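Local coordinates for dimethyladenosine transferase, putative (Plasmodium falciparum, PDB 2H1R), which probably dimethylates adenine bases of ribosomal RNA, using S-adenosyl-L-methionine as methyl donor, at residues 203-216 with 282-296. Residues are numbered along the deposited sequence; the frame is centred on the assembly and turned at random. Where two conformers were deposited one is given.
Sequences TNFDEWDNLLRICF and FLKLLLEFNKKGIHF
Glu-207, a buried acid on helix 205-216 that meets His-295, shows how one carboxylate can tie a helix to the last turn of a second helix and the chain just after it. With its chain extended beyond CG, it offers OE1 to ND1 of His-295, 2.6 Å away in a nearly straight bond (177°) that lies in the imidazole plane. OE2 takes two more N-H groups, each at 3.0 Å: Asn-290 ND2 on the syn side near the carboxylate plane, Phe-296 N from well above the other face. Asn-290 ND2 also donates to Ile-294 O, across the Schellman motif at Gly-293, while Trp-243 stacks on His-295. Three donors around one acid would probably favour its ionised form. Next, Trp-208 turns an indole edge to the backbone at Leu-283, and its CH2 meets Phe-282 CB at 3.6 Å. Leu-211 is a knob set among Phe-282, Leu-285, Leu-286 and Phe-289; chi1 (170°) carries CG toward helix 282-291, and the methyls then part, CD1 over a face of the Phe-296 ring and CD2 to Leu-286 CB at 3.9 Å. Leu-212 CD2 sits 3.5 Å from the Phe-282 ring centroid, almost on its normal. Ile-214 CD1 borders the Phe-296 ring edge, and Cys-215 SG touches Phe-282 CE1 at 3.7 Å, also edge-on. Reciprocal knobs-into-holes packing by Leu-211 and Phe-282, between helix axes at 108°, forms part of the core of the helical C-terminal domain beside the Rossmann-like methyltransferase fold, as in the KsgA/Dim1 family.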
# COMPACT_ATOMS: atom_id res chain seq x y z
N THR A 203 5.80 8.99 -9.24
CA THR A 203 4.95 9.91 -8.45
C THR A 203 5.60 10.34 -7.14
O THR A 203 6.17 9.52 -6.44
CB THR A 203 3.63 9.21 -8.09
OG1 THR A 203 2.97 8.86 -9.30
CG2 THR A 203 2.73 10.16 -7.30
N ASN A 204 5.54 11.63 -6.82
CA ASN A 204 6.01 12.13 -5.56
C ASN A 204 4.97 11.78 -4.50
O ASN A 204 3.89 12.41 -4.44
CB ASN A 204 6.22 13.64 -5.64
CG ASN A 204 6.66 14.23 -4.33
OD1 ASN A 204 6.66 13.57 -3.30
ND2 ASN A 204 7.06 15.50 -4.36
N PHE A 205 5.27 10.73 -3.74
CA PHE A 205 4.29 10.18 -2.80
C PHE A 205 3.81 11.15 -1.73
O PHE A 205 2.62 11.12 -1.37
CB PHE A 205 4.75 8.87 -2.18
CG PHE A 205 3.73 8.26 -1.27
CD1 PHE A 205 2.66 7.58 -1.79
CD2 PHE A 205 3.82 8.43 0.10
CE1 PHE A 205 1.68 7.03 -0.94
CE2 PHE A 205 2.85 7.88 0.95
CZ PHE A 205 1.78 7.17 0.41
N ASP A 206 4.71 12.01 -1.23
CA ASP A 206 4.34 13.06 -0.26
C ASP A 206 3.23 13.97 -0.79
O ASP A 206 2.25 14.24 -0.08
CB ASP A 206 5.56 13.90 0.18
CG ASP A 206 6.62 13.05 0.92
OD1 ASP A 206 6.23 12.00 1.48
OD2 ASP A 206 7.83 13.43 0.94
N GLU A 207 3.36 14.42 -2.03
CA GLU A 207 2.36 15.33 -2.58
C GLU A 207 1.07 14.59 -2.97
O GLU A 207 -0.02 15.15 -2.82
CB GLU A 207 2.91 16.04 -3.83
CG GLU A 207 3.91 17.12 -3.57
CD GLU A 207 3.89 18.19 -4.65
OE1 GLU A 207 4.99 18.58 -5.13
OE2 GLU A 207 2.77 18.64 -5.03
N TRP A 208 1.20 13.40 -3.55
CA TRP A 208 0.05 12.54 -3.90
C TRP A 208 -0.80 12.27 -2.68
O TRP A 208 -2.00 12.49 -2.69
CB TRP A 208 0.56 11.20 -4.44
CG TRP A 208 -0.48 10.12 -4.65
CD1 TRP A 208 -0.76 9.08 -3.81
CD2 TRP A 208 -1.32 9.95 -5.79
NE1 TRP A 208 -1.72 8.27 -4.37
CE2 TRP A 208 -2.09 8.79 -5.58
CE3 TRP A 208 -1.50 10.67 -6.97
CZ2 TRP A 208 -3.03 8.33 -6.51
CZ3 TRP A 208 -2.44 10.21 -7.90
CH2 TRP A 208 -3.17 9.06 -7.66
N ASP A 209 -0.17 11.81 -1.60
CA ASP A 209 -0.91 11.46 -0.40
C ASP A 209 -1.56 12.71 0.23
O ASP A 209 -2.65 12.62 0.80
CB ASP A 209 -0.03 10.70 0.60
CG ASP A 209 -0.85 10.10 1.74
OD1 ASP A 209 -1.75 9.24 1.49
OD2 ASP A 209 -0.59 10.52 2.87
N ASN A 210 -0.91 13.86 0.14
CA ASN A 210 -1.51 15.06 0.74
C ASN A 210 -2.69 15.57 -0.06
O ASN A 210 -3.69 16.04 0.53
CB ASN A 210 -0.48 16.18 0.92
CG ASN A 210 0.45 15.93 2.08
OD1 ASN A 210 0.21 15.07 2.93
ND2 ASN A 210 1.53 16.69 2.12
N LEU A 211 -2.59 15.48 -1.38
CA LEU A 211 -3.72 15.82 -2.28
C LEU A 211 -4.91 14.89 -1.97
O LEU A 211 -6.06 15.35 -1.85
CB LEU A 211 -3.32 15.67 -3.75
CG LEU A 211 -4.45 15.74 -4.80
CD1 LEU A 211 -5.15 17.12 -4.83
CD2 LEU A 211 -3.96 15.38 -6.20
N LEU A 212 -4.63 13.61 -1.83
CA LEU A 212 -5.70 12.66 -1.46
C LEU A 212 -6.32 12.94 -0.11
O LEU A 212 -7.52 12.77 0.04
CB LEU A 212 -5.25 11.19 -1.55
CG LEU A 212 -4.97 10.68 -2.97
CD1 LEU A 212 -4.42 9.27 -2.86
CD2 LEU A 212 -6.19 10.62 -3.86
N ARG A 213 -5.52 13.34 0.88
CA ARG A 213 -6.07 13.71 2.20
C ARG A 213 -7.01 14.92 2.13
O ARG A 213 -8.08 14.94 2.78
CB ARG A 213 -4.94 13.94 3.22
CG ARG A 213 -4.29 12.63 3.67
CD ARG A 213 -3.08 12.94 4.55
NE ARG A 213 -2.39 11.75 5.02
CZ ARG A 213 -2.69 11.12 6.15
NH1 ARG A 213 -3.69 11.56 6.90
NH2 ARG A 213 -2.01 10.04 6.53
N ILE A 214 -6.67 15.90 1.30
CA ILE A 214 -7.56 17.03 1.10
C ILE A 214 -8.89 16.58 0.51
O ILE A 214 -9.97 16.93 1.03
CB ILE A 214 -6.93 18.12 0.17
CG1 ILE A 214 -5.69 18.72 0.83
CG2 ILE A 214 -7.92 19.25 -0.09
CD1 ILE A 214 -4.91 19.65 -0.11
N CYS A 215 -8.82 15.82 -0.57
CA CYS A 215 -9.98 15.38 -1.31
C CYS A 215 -10.84 14.37 -0.54
O CYS A 215 -12.07 14.45 -0.59
CB CYS A 215 -9.56 14.77 -2.65
SG CYS A 215 -8.79 16.05 -3.74
N PHE A 216 -10.20 13.45 0.18
CA PHE A 216 -10.95 12.41 0.90
C PHE A 216 -11.44 12.83 2.26
O PHE A 216 -12.12 12.07 2.90
CB PHE A 216 -10.25 11.02 0.91
CG PHE A 216 -10.47 10.23 -0.35
CD1 PHE A 216 -9.77 10.54 -1.50
CD2 PHE A 216 -11.44 9.20 -0.41
CE1 PHE A 216 -10.00 9.85 -2.69
CE2 PHE A 216 -11.69 8.50 -1.60
CZ PHE A 216 -10.98 8.82 -2.75
N PHE A 282 -6.77 11.31 -10.32
CA PHE A 282 -5.95 12.04 -9.36
C PHE A 282 -4.55 12.35 -9.89
O PHE A 282 -3.96 13.35 -9.52
CB PHE A 282 -5.90 11.30 -8.04
CG PHE A 282 -7.11 11.54 -7.21
CD1 PHE A 282 -7.27 12.76 -6.57
CD2 PHE A 282 -8.11 10.57 -7.12
CE1 PHE A 282 -8.44 13.02 -5.80
CE2 PHE A 282 -9.30 10.82 -6.38
CZ PHE A 282 -9.44 12.06 -5.72
N LEU A 283 -4.04 11.47 -10.74
CA LEU A 283 -2.73 11.74 -11.41
C LEU A 283 -2.82 12.97 -12.30
O LEU A 283 -1.90 13.82 -12.29
CB LEU A 283 -2.33 10.51 -12.25
CG LEU A 283 -1.67 9.35 -11.50
CD1 LEU A 283 -1.55 8.16 -12.47
CD2 LEU A 283 -0.30 9.70 -10.90
N LYS A 284 -3.94 13.11 -13.03
CA LYS A 284 -4.19 14.30 -13.86
C LYS A 284 -4.31 15.57 -13.04
O LYS A 284 -3.74 16.61 -13.40
CB LYS A 284 -5.49 14.18 -14.65
CG LYS A 284 -5.41 13.44 -15.90
CD LYS A 284 -6.79 13.47 -16.59
N LEU A 285 -5.06 15.49 -11.94
CA LEU A 285 -5.21 16.62 -11.03
C LEU A 285 -3.86 17.07 -10.43
O LEU A 285 -3.54 18.28 -10.37
CB LEU A 285 -6.15 16.20 -9.89
CG LEU A 285 -6.88 17.24 -9.06
CD1 LEU A 285 -7.68 18.17 -9.98
CD2 LEU A 285 -7.83 16.49 -8.04
N LEU A 286 -3.06 16.10 -9.98
CA LEU A 286 -1.76 16.44 -9.37
C LEU A 286 -0.88 17.13 -10.44
O LEU A 286 -0.23 18.18 -10.18
CB LEU A 286 -1.09 15.16 -8.85
CG LEU A 286 0.27 15.34 -8.14
CD1 LEU A 286 0.18 16.37 -6.97
CD2 LEU A 286 0.79 14.01 -7.64
N LEU A 287 -0.87 16.55 -11.63
CA LEU A 287 -0.05 17.06 -12.76
C LEU A 287 -0.42 18.50 -13.13
O LEU A 287 0.46 19.36 -13.27
CB LEU A 287 -0.15 16.13 -13.98
CG LEU A 287 0.67 16.49 -15.24
CD1 LEU A 287 2.08 15.97 -15.07
CD2 LEU A 287 0.08 15.83 -16.50
N GLU A 288 -1.72 18.77 -13.27
CA GLU A 288 -2.21 20.14 -13.55
C GLU A 288 -2.02 21.18 -12.43
O GLU A 288 -1.62 22.32 -12.72
CB GLU A 288 -3.65 20.12 -14.08
CG GLU A 288 -3.76 19.24 -15.32
CD GLU A 288 -3.14 19.84 -16.59
OE1 GLU A 288 -2.76 21.04 -16.59
OE2 GLU A 288 -3.06 19.10 -17.60
N PHE A 289 -2.26 20.81 -11.17
CA PHE A 289 -1.85 21.68 -10.05
C PHE A 289 -0.35 21.96 -10.11
O PHE A 289 0.05 23.13 -10.10
CB PHE A 289 -2.22 21.13 -8.67
CG PHE A 289 -3.69 21.28 -8.32
CD1 PHE A 289 -4.47 20.16 -8.04
CD2 PHE A 289 -4.26 22.54 -8.24
CE1 PHE A 289 -5.83 20.31 -7.70
CE2 PHE A 289 -5.60 22.69 -7.90
CZ PHE A 289 -6.40 21.56 -7.66
N ASN A 290 0.47 20.91 -10.21
CA ASN A 290 1.94 21.15 -10.17
C ASN A 290 2.43 22.03 -11.33
O ASN A 290 3.35 22.85 -11.15
CB ASN A 290 2.71 19.83 -10.16
CG ASN A 290 2.65 19.10 -8.83
OD1 ASN A 290 3.11 17.97 -8.76
ND2 ASN A 290 2.17 19.76 -7.76
N LYS A 291 1.83 21.86 -12.51
CA LYS A 291 2.14 22.67 -13.71
C LYS A 291 1.94 24.17 -13.43
O LYS A 291 2.69 25.04 -13.94
CB LYS A 291 1.30 22.19 -14.90
CG LYS A 291 1.75 22.54 -16.26
CD LYS A 291 1.14 21.58 -17.32
N LYS A 292 0.99 24.48 -12.56
CA LYS A 292 0.75 25.87 -12.12
C LYS A 292 1.59 26.33 -10.97
O LYS A 292 1.42 27.45 -10.49
CB LYS A 292 -0.73 26.04 -11.75
CG LYS A 292 -1.59 26.19 -12.98
CD LYS A 292 -3.07 26.42 -12.63
CE LYS A 292 -3.74 27.24 -13.75
NZ LYS A 292 -5.14 27.65 -13.43
N GLY A 293 2.48 25.47 -10.49
CA GLY A 293 3.27 25.78 -9.29
C GLY A 293 2.55 25.58 -7.97
O GLY A 293 2.99 26.09 -6.95
N ILE A 294 1.43 24.87 -8.00
CA ILE A 294 0.69 24.56 -6.77
C ILE A 294 1.09 23.15 -6.32
O ILE A 294 0.81 22.17 -7.00
CB ILE A 294 -0.86 24.67 -6.98
CG1 ILE A 294 -1.26 26.10 -7.39
CG2 ILE A 294 -1.65 24.24 -5.70
CD1 ILE A 294 -2.65 26.24 -8.03
N HIS A 295 1.75 23.10 -5.17
CA HIS A 295 2.28 21.90 -4.56
C HIS A 295 1.59 21.60 -3.23
O HIS A 295 1.15 22.52 -2.51
CB HIS A 295 3.81 22.04 -4.39
CG HIS A 295 4.53 22.05 -5.70
ND1 HIS A 295 5.06 20.91 -6.27
CD2 HIS A 295 4.71 23.04 -6.62
CE1 HIS A 295 5.58 21.21 -7.45
NE2 HIS A 295 5.37 22.49 -7.69
N PHE A 296 1.51 20.31 -2.91
CA PHE A 296 0.84 19.81 -1.69
C PHE A 296 1.84 19.42 -0.57
O PHE A 296 2.52 18.41 -0.65
CB PHE A 296 -0.12 18.67 -2.10
CG PHE A 296 -1.17 19.13 -3.12
CD1 PHE A 296 -2.37 19.70 -2.69
CD2 PHE A 296 -0.93 19.04 -4.48
CE1 PHE A 296 -3.33 20.15 -3.61
CE2 PHE A 296 -1.87 19.50 -5.41
CZ PHE A 296 -3.08 20.07 -4.96